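Local atomic coordinates of acetyl-CoA hydrolase/transferase family protein (Porphyromonas gingivalis, PDB entry 2NVV), a protein that probably catalyses coenzyme A transfer between acetate and acyl-CoA thioesters, or hydrolysis of acetyl-CoA, and binds zinc ions. Residues 250-255 and 274-279; 286-291 and 308-313; 170-175 and 329-334. All blocks are in the same frame, centred on the assembly; numbering follows the deposited sequence.

Contact 1. Residues 250-255 and 274-279; sequences KDFLPL and PDIPAF
Two phenyl rings organise this contact. At the edge of the Phe252 ring, close to its plane, lies Phe279 CB, 3.7 Å from Phe252 CD1; the edge of the Phe279 ring is met in plane by the carbonyl oxygen of Pro277, from its own segment. The two aromatic side chains run alongside each other and point the same way. Phe279 holds its CG between the backbone N and the carbonyl carbon (chi1 61°), which brings atoms CD1 and CE1 to Leu255. Leu255 CD1 touches them crosswise, 3.6 Å from Phe279 CE1. Further along the Phe252 ring, its CE1 packs 4.0 Å from CG2 of Ile276. The root of the same side chain is met by a proline, Pro277 CG lying 3.5 Å from Phe252 CB. Apolar residues suit a contact made wholly of packing, and Pro277 is a rigid partner. Both loops lead into strands, 255-257 and 279-282, joined through helix 261-272 in a beta-alpha-beta crossover, consistent with a Rossmann-like domain. Leu270 of that helix touches Leu255, Ile276 and Phe279, Met243 of helix 226-245 covers Phe252 and Pro277, and Ile348 of strand 348-352 packs on Phe252 and Leu255.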
# COMPACT_ATOMS: atom_id res chain seq x y z
N LYS A 250 21.23 6.46 -14.36
CA LYS A 250 22.46 7.20 -14.11
C LYS A 250 22.32 8.61 -13.58
O LYS A 250 23.17 9.07 -12.81
CB LYS A 250 23.32 7.22 -15.39
CG LYS A 250 24.46 6.22 -15.40
CD LYS A 250 23.97 4.77 -15.24
CE LYS A 250 25.14 3.81 -15.39
NZ LYS A 250 24.71 2.40 -15.55
N ASP A 251 21.27 9.32 -13.98
CA ASP A 251 21.05 10.68 -13.50
C ASP A 251 20.34 10.70 -12.14
O ASP A 251 19.95 11.76 -11.67
CB ASP A 251 20.22 11.48 -14.50
CG ASP A 251 20.92 11.66 -15.82
OD1 ASP A 251 22.09 12.08 -15.83
OD2 ASP A 251 20.28 11.39 -16.87
N PHE A 252 20.17 9.53 -11.53
CA PHE A 252 19.51 9.40 -10.23
C PHE A 252 18.00 9.66 -10.34
O PHE A 252 17.45 9.82 -11.44
CB PHE A 252 20.14 10.37 -9.23
CG PHE A 252 20.13 9.87 -7.81
CD1 PHE A 252 20.16 10.76 -6.75
CD2 PHE A 252 20.12 8.51 -7.53
CE1 PHE A 252 20.18 10.31 -5.44
CE2 PHE A 252 20.15 8.05 -6.21
CZ PHE A 252 20.18 8.95 -5.17
N LEU A 253 17.34 9.73 -9.19
CA LEU A 253 15.89 9.93 -9.12
C LEU A 253 15.53 10.82 -7.92
O LEU A 253 16.40 11.13 -7.11
CB LEU A 253 15.20 8.57 -8.97
CG LEU A 253 14.53 7.88 -10.16
CD1 LEU A 253 15.15 8.30 -11.45
CD2 LEU A 253 14.64 6.38 -9.98
N PRO A 254 14.26 11.24 -7.80
CA PRO A 254 13.85 12.09 -6.68
C PRO A 254 13.97 11.29 -5.39
O PRO A 254 13.77 10.07 -5.41
CB PRO A 254 12.40 12.42 -6.99
CG PRO A 254 12.35 12.36 -8.47
CD PRO A 254 13.16 11.13 -8.78
N LEU A 255 14.28 11.97 -4.29
CA LEU A 255 14.40 11.29 -3.00
C LEU A 255 13.39 11.74 -1.97
O LEU A 255 12.83 12.82 -2.05
CB LEU A 255 15.79 11.48 -2.40
CG LEU A 255 17.02 10.90 -3.08
CD1 LEU A 255 18.23 11.27 -2.24
CD2 LEU A 255 16.93 9.40 -3.22
N PRO A 274 30.62 11.85 -4.16
CA PRO A 274 30.67 12.45 -5.50
C PRO A 274 29.98 11.64 -6.58
O PRO A 274 29.59 12.20 -7.61
CB PRO A 274 32.17 12.59 -5.75
CG PRO A 274 32.73 11.40 -5.03
CD PRO A 274 31.97 11.44 -3.72
N ASP A 275 29.82 10.33 -6.36
CA ASP A 275 29.15 9.47 -7.33
C ASP A 275 27.65 9.67 -7.27
O ASP A 275 26.91 9.10 -8.08
CB ASP A 275 29.48 8.01 -7.09
CG ASP A 275 30.86 7.65 -7.57
OD1 ASP A 275 31.23 8.09 -8.68
OD2 ASP A 275 31.57 6.92 -6.84
N ILE A 276 27.19 10.45 -6.30
CA ILE A 276 25.76 10.76 -6.18
C ILE A 276 25.60 12.10 -6.88
O ILE A 276 26.10 13.11 -6.41
CB ILE A 276 25.31 10.90 -4.71
CG1 ILE A 276 25.31 9.53 -4.01
CG2 ILE A 276 23.91 11.49 -4.65
CD1 ILE A 276 24.22 8.60 -4.48
N PRO A 277 24.92 12.12 -8.04
CA PRO A 277 24.72 13.38 -8.78
C PRO A 277 23.78 14.36 -8.06
O PRO A 277 22.95 13.96 -7.25
CB PRO A 277 24.15 12.90 -10.12
CG PRO A 277 23.40 11.67 -9.75
CD PRO A 277 24.34 10.98 -8.78
N ALA A 278 23.94 15.65 -8.35
CA ALA A 278 23.11 16.68 -7.75
C ALA A 278 21.69 16.15 -7.88
O ALA A 278 21.27 15.73 -8.96
CB ALA A 278 23.26 18.01 -8.49
N PHE A 279 20.94 16.18 -6.78
CA PHE A 279 19.61 15.62 -6.81
C PHE A 279 18.49 16.52 -6.28
O PHE A 279 18.74 17.56 -5.67
CB PHE A 279 19.62 14.30 -6.04
CG PHE A 279 20.03 14.43 -4.58
CD1 PHE A 279 19.06 14.56 -3.57
CD2 PHE A 279 21.38 14.41 -4.21
CE1 PHE A 279 19.44 14.68 -2.24
CE2 PHE A 279 21.76 14.53 -2.88
CZ PHE A 279 20.79 14.66 -1.89

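Contact 2. Residues 286-291 and 308-313; sequences IQDAVI and SVSRSV
The carboxylate of Asp288 grips Ser310 at two points. The motif is a pair of neighbouring strand-to-helix turns in an alpha/beta fold: strand 285-286 runs into helix 288-295, and strand 306-307 into helix 311-318. Asp288 OD2 accepts the backbone N-H of Ser310 through the syn lone pair, at 2.9 Å between Ser310 N and Asp288 OD2 and an N-H...O angle of 155°. Ser310 OG lies 2.8 Å from Asp288 OD1, approaching from above the carboxylate plane. Together the two bonds fix the rotation of the group. Serine suits its place because its short hydroxyl, held between the backbone N and the carbonyl carbon (chi1 55°), reaches OD1 while the N-H of the same residue reaches OD2. Gln287 and Ser310 hold the N-cap positions; Gln287, whose side chain lies about 5 Å from that of Val259 in the predicted CoA site, leans on Leu267 of helix 261-272. Asp288, in the first turn of its own helix and facing the start of the other, sits where both helix ends would probably favour its ionised form. Between the strand ends, Ser308 N gives a weak, bent bond to Ile286 O (2.9 Å), while Ile286 also pairs with the backbone of Ser306. The Ser308 hydroxyl bonds to those of Thr27 and Ser306. Beyond the polar group the contact becomes aliphatic. Val313 CG2 lies 3.5 Å from Asp288 OD2, so a branched apolar side chain flanks the acid. Beta-branched valine and isoleucine fill the angle between the two helix starts, and Ile291 touches both valines. Ile291 CG2, anti to the backbone N, meets Val313 CG1 at 3.8 Å; its CG1 branch crosses Val309 at about a right angle, with Ile291 CG1 3.8 Å from Val309 CG1.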
# COMPACT_ATOMS: atom_id res chain seq x y z
N ILE A 286 10.96 19.24 4.59
CA ILE A 286 12.28 19.72 4.23
C ILE A 286 12.94 20.20 5.52
O ILE A 286 12.43 21.10 6.18
CB ILE A 286 12.16 20.86 3.21
CG1 ILE A 286 11.35 20.37 2.00
CG2 ILE A 286 13.52 21.33 2.77
CD1 ILE A 286 10.88 21.47 1.08
N GLN A 287 14.06 19.58 5.88
CA GLN A 287 14.77 19.94 7.10
C GLN A 287 16.04 20.73 6.83
O GLN A 287 16.41 20.99 5.68
CB GLN A 287 15.10 18.68 7.90
CG GLN A 287 16.07 17.74 7.20
CD GLN A 287 15.38 16.65 6.40
OE1 GLN A 287 15.20 15.53 6.89
NE2 GLN A 287 14.98 16.97 5.18
N ASP A 288 16.72 21.12 7.91
CA ASP A 288 17.96 21.87 7.82
C ASP A 288 18.97 21.17 6.92
O ASP A 288 19.58 21.80 6.06
CB ASP A 288 18.59 22.07 9.20
CG ASP A 288 17.80 23.02 10.07
OD1 ASP A 288 18.19 23.22 11.23
OD2 ASP A 288 16.81 23.59 9.60
N ALA A 289 19.13 19.87 7.13
CA ALA A 289 20.08 19.08 6.34
C ALA A 289 19.92 19.26 4.84
O ALA A 289 20.90 19.29 4.10
CB ALA A 289 19.97 17.61 6.71
N VAL A 290 18.67 19.40 4.38
CA VAL A 290 18.39 19.59 2.95
C VAL A 290 18.83 20.98 2.52
O VAL A 290 19.46 21.15 1.47
CB VAL A 290 16.87 19.41 2.65
CG1 VAL A 290 16.55 19.87 1.24
CG2 VAL A 290 16.48 17.95 2.82
N ILE A 291 18.50 21.97 3.33
CA ILE A 291 18.87 23.35 3.05
C ILE A 291 20.39 23.47 2.92
O ILE A 291 20.90 24.14 2.00
CB ILE A 291 18.37 24.27 4.17
CG1 ILE A 291 16.87 24.09 4.34
CG2 ILE A 291 18.73 25.71 3.86
CD1 ILE A 291 16.07 24.46 3.11
N SER A 308 10.38 22.52 7.62
CA SER A 308 10.60 22.45 9.05
C SER A 308 12.06 22.67 9.38
O SER A 308 12.80 21.71 9.60
CB SER A 308 10.14 21.09 9.57
OG SER A 308 8.75 20.91 9.33
N VAL A 309 12.47 23.93 9.43
CA VAL A 309 13.85 24.28 9.70
C VAL A 309 14.03 25.12 10.97
O VAL A 309 13.07 25.71 11.46
CB VAL A 309 14.46 25.04 8.52
CG1 VAL A 309 14.42 24.17 7.27
CG2 VAL A 309 13.71 26.35 8.31
N SER A 310 15.26 25.16 11.48
CA SER A 310 15.55 25.93 12.68
C SER A 310 15.43 27.42 12.40
O SER A 310 15.37 27.83 11.25
CB SER A 310 16.95 25.59 13.19
OG SER A 310 17.93 25.79 12.18
N ARG A 311 15.38 28.23 13.46
CA ARG A 311 15.25 29.68 13.32
C ARG A 311 16.40 30.28 12.52
O ARG A 311 16.20 31.20 11.72
CB ARG A 311 15.19 30.35 14.70
CG ARG A 311 15.11 31.87 14.64
CD ARG A 311 15.13 32.48 16.03
NE ARG A 311 14.12 31.89 16.90
CZ ARG A 311 13.99 32.17 18.19
NH1 ARG A 311 13.03 31.59 18.91
NH2 ARG A 311 14.81 33.03 18.76
N SER A 312 17.60 29.78 12.74
CA SER A 312 18.77 30.29 12.03
C SER A 312 18.63 30.06 10.53
O SER A 312 18.98 30.92 9.72
CB SER A 312 20.03 29.60 12.53
OG SER A 312 21.12 29.86 11.64
N VAL A 313 18.11 28.90 10.18
CA VAL A 313 17.93 28.51 8.79
C VAL A 313 16.79 29.24 8.10
O VAL A 313 16.92 29.67 6.94
CB VAL A 313 17.70 26.99 8.68
CG1 VAL A 313 17.36 26.60 7.26
CG2 VAL A 313 18.96 26.25 9.12

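Contact 3. Residues 170-175 and 329-334; sequences MHDLCE and LLRPQE
Backbone hydrogen bonds join the two segments, which run nearly in the same direction. Leu330 uses both its polar backbone atoms: its N-H bonds to Met170 O, N to O 2.7 Å, and its carbonyl oxygen accepts from Asp172 N at 2.9 Å. Both donors lie nearly along the C=O axes, and His171 between them forms a single parallel bridge with Leu330.

Among charged groups, Asp172 OD2 forms a salt bridge with Arg331 NH2 at 3.2 Å. The side chains lie abreast, but carboxylate and guanidinium planes are turned 68° apart, so the pair meets through one nitrogen and one oxygen. Asp172 CG, anti to the backbone N, also brings the carboxylate to the backbone N-H groups of Ile194 and Gly195, while Arg331 spends NE on Ser303 and NH1 on carbonyls of Pro190 and Asp192. An extended arginine is long enough to serve all of these. Within 329-334, Leu329 CD2 lies 3.3 Å over one guanidinium face of Arg331, offset toward its rim. Glu175 and Glu334 approach one another as like charges, OE2 to OE1 4.8 Å, and Arg113 bridges both, which should ease their repulsion.

Pro332, at the N-cap position of helix 333-336, lays its CD against the carbonyl oxygen of Asp172, 3.4 Å away. Apolar packing comes from Leu173 CD1 on Pro332 CG, at 4.1 Å. With Leu329 paired to Ala302 and Gly304, the loop adds one parallel bridge at the outer edge of strand 328-330 of the three-stranded parallel sheet, joining the N-terminal and C-terminal family regions.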
# COMPACT_ATOMS: atom_id res chain seq x y z
N MSE A 170 6.09 30.21 -3.10
CA MSE A 170 6.72 29.01 -2.60
C MSE A 170 5.75 27.86 -2.35
O MSE A 170 6.16 26.74 -2.05
CB MSE A 170 7.51 29.31 -1.34
CG MSE A 170 8.78 30.10 -1.63
SE MSE A 170 10.02 30.26 -0.17
CE MSE A 170 9.37 28.68 0.90
N HIS A 171 4.45 28.14 -2.48
CA HIS A 171 3.44 27.11 -2.28
C HIS A 171 2.77 26.84 -3.62
O HIS A 171 2.76 27.70 -4.51
CB HIS A 171 2.37 27.55 -1.28
CG HIS A 171 2.89 28.27 -0.08
ND1 HIS A 171 3.12 29.63 -0.06
CD2 HIS A 171 3.24 27.81 1.15
CE1 HIS A 171 3.59 29.98 1.13
NE2 HIS A 171 3.67 28.90 1.88
N ASP A 172 2.22 25.64 -3.75
CA ASP A 172 1.50 25.23 -4.95
C ASP A 172 0.25 24.58 -4.35
O ASP A 172 0.26 23.41 -3.98
CB ASP A 172 2.33 24.23 -5.77
CG ASP A 172 1.78 24.03 -7.17
OD1 ASP A 172 1.13 24.97 -7.68
OD2 ASP A 172 2.00 22.96 -7.76
N LEU A 173 -0.80 25.38 -4.22
CA LEU A 173 -2.05 24.93 -3.61
C LEU A 173 -3.17 24.60 -4.57
O LEU A 173 -3.41 25.32 -5.53
CB LEU A 173 -2.57 25.98 -2.62
CG LEU A 173 -1.74 26.43 -1.40
CD1 LEU A 173 -1.02 25.25 -0.77
CD2 LEU A 173 -0.75 27.47 -1.81
N CYS A 174 -3.86 23.50 -4.29
CA CYS A 174 -4.99 23.07 -5.10
C CYS A 174 -5.54 21.74 -4.63
O CYS A 174 -5.01 21.10 -3.72
CB CYS A 174 -4.63 23.01 -6.60
SG CYS A 174 -3.25 21.92 -7.08
N GLU A 175 -6.64 21.34 -5.27
CA GLU A 175 -7.31 20.08 -5.01
C GLU A 175 -7.79 19.60 -6.35
O GLU A 175 -8.10 20.40 -7.23
CB GLU A 175 -8.52 20.28 -4.11
CG GLU A 175 -8.21 20.75 -2.72
CD GLU A 175 -9.45 20.91 -1.88
OE1 GLU A 175 -10.29 21.78 -2.23
OE2 GLU A 175 -9.59 20.15 -0.89
N LEU A 329 9.46 24.23 -2.95
CA LEU A 329 8.05 24.28 -3.31
C LEU A 329 7.28 23.45 -2.29
O LEU A 329 7.60 22.28 -2.09
CB LEU A 329 7.82 23.72 -4.71
CG LEU A 329 6.44 23.94 -5.33
CD1 LEU A 329 6.16 25.43 -5.49
CD2 LEU A 329 6.39 23.25 -6.67
N LEU A 330 6.29 24.06 -1.64
CA LEU A 330 5.50 23.36 -0.64
C LEU A 330 4.11 23.02 -1.20
O LEU A 330 3.43 23.88 -1.76
CB LEU A 330 5.37 24.20 0.63
CG LEU A 330 6.69 24.63 1.28
CD1 LEU A 330 6.40 25.34 2.58
CD2 LEU A 330 7.55 23.42 1.55
N ARG A 331 3.71 21.77 -1.02
CA ARG A 331 2.43 21.28 -1.52
C ARG A 331 1.57 20.65 -0.41
O ARG A 331 2.07 20.35 0.69
CB ARG A 331 2.66 20.20 -2.58
CG ARG A 331 3.70 20.52 -3.65
CD ARG A 331 4.06 19.25 -4.40
NE ARG A 331 5.10 19.42 -5.40
CZ ARG A 331 4.90 19.91 -6.62
NH1 ARG A 331 5.91 20.03 -7.47
NH2 ARG A 331 3.67 20.28 -7.00
N PRO A 332 0.27 20.47 -0.67
CA PRO A 332 -0.60 19.87 0.34
C PRO A 332 -0.15 18.42 0.36
O PRO A 332 0.34 17.93 -0.64
CB PRO A 332 -2.00 20.02 -0.27
CG PRO A 332 -1.86 21.22 -1.18
CD PRO A 332 -0.52 20.96 -1.82
N GLN A 333 -0.31 17.73 1.49
CA GLN A 333 0.12 16.34 1.60
C GLN A 333 -0.62 15.44 0.60
O GLN A 333 -0.19 14.33 0.29
CB GLN A 333 -0.07 15.83 3.03
CG GLN A 333 -1.51 15.80 3.51
CD GLN A 333 -1.60 15.75 5.03
OE1 GLN A 333 -1.20 16.70 5.71
NE2 GLN A 333 -2.10 14.65 5.57
N GLU A 334 -1.73 15.94 0.08
CA GLU A 334 -2.48 15.18 -0.90
C GLU A 334 -1.63 15.02 -2.14
O GLU A 334 -1.75 14.05 -2.87
CB GLU A 334 -3.79 15.89 -1.25
CG GLU A 334 -4.44 15.39 -2.52
CD GLU A 334 -5.93 15.69 -2.58
OE1 GLU A 334 -6.35 16.79 -2.15
OE2 GLU A 334 -6.68 14.82 -3.07

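In the fold
Contact 3 closes a long loop of chain within which contacts 1 and 2 follow one another in series. Contacts 2 and 3 meet directly: Ile286 CD1 packs 3.9 Å from Leu330 CD2, although their centres lie 19 Å apart. Contact 1 stands apart, its nearest atoms about 7 Å from contact 2 and about 10 Å from contact 3. Each has a side chain within about 11 Å of that of the predicted catalytic Glu284, expected to form the glutamyl-CoA thioester. Side chain to side chain, Ile286 lies about 8 Å from it, Leu330 about 10 Å and Leu255 about 11 Å. The predicted CoA-binding turn at Gly258 is about 10 Å from Leu255.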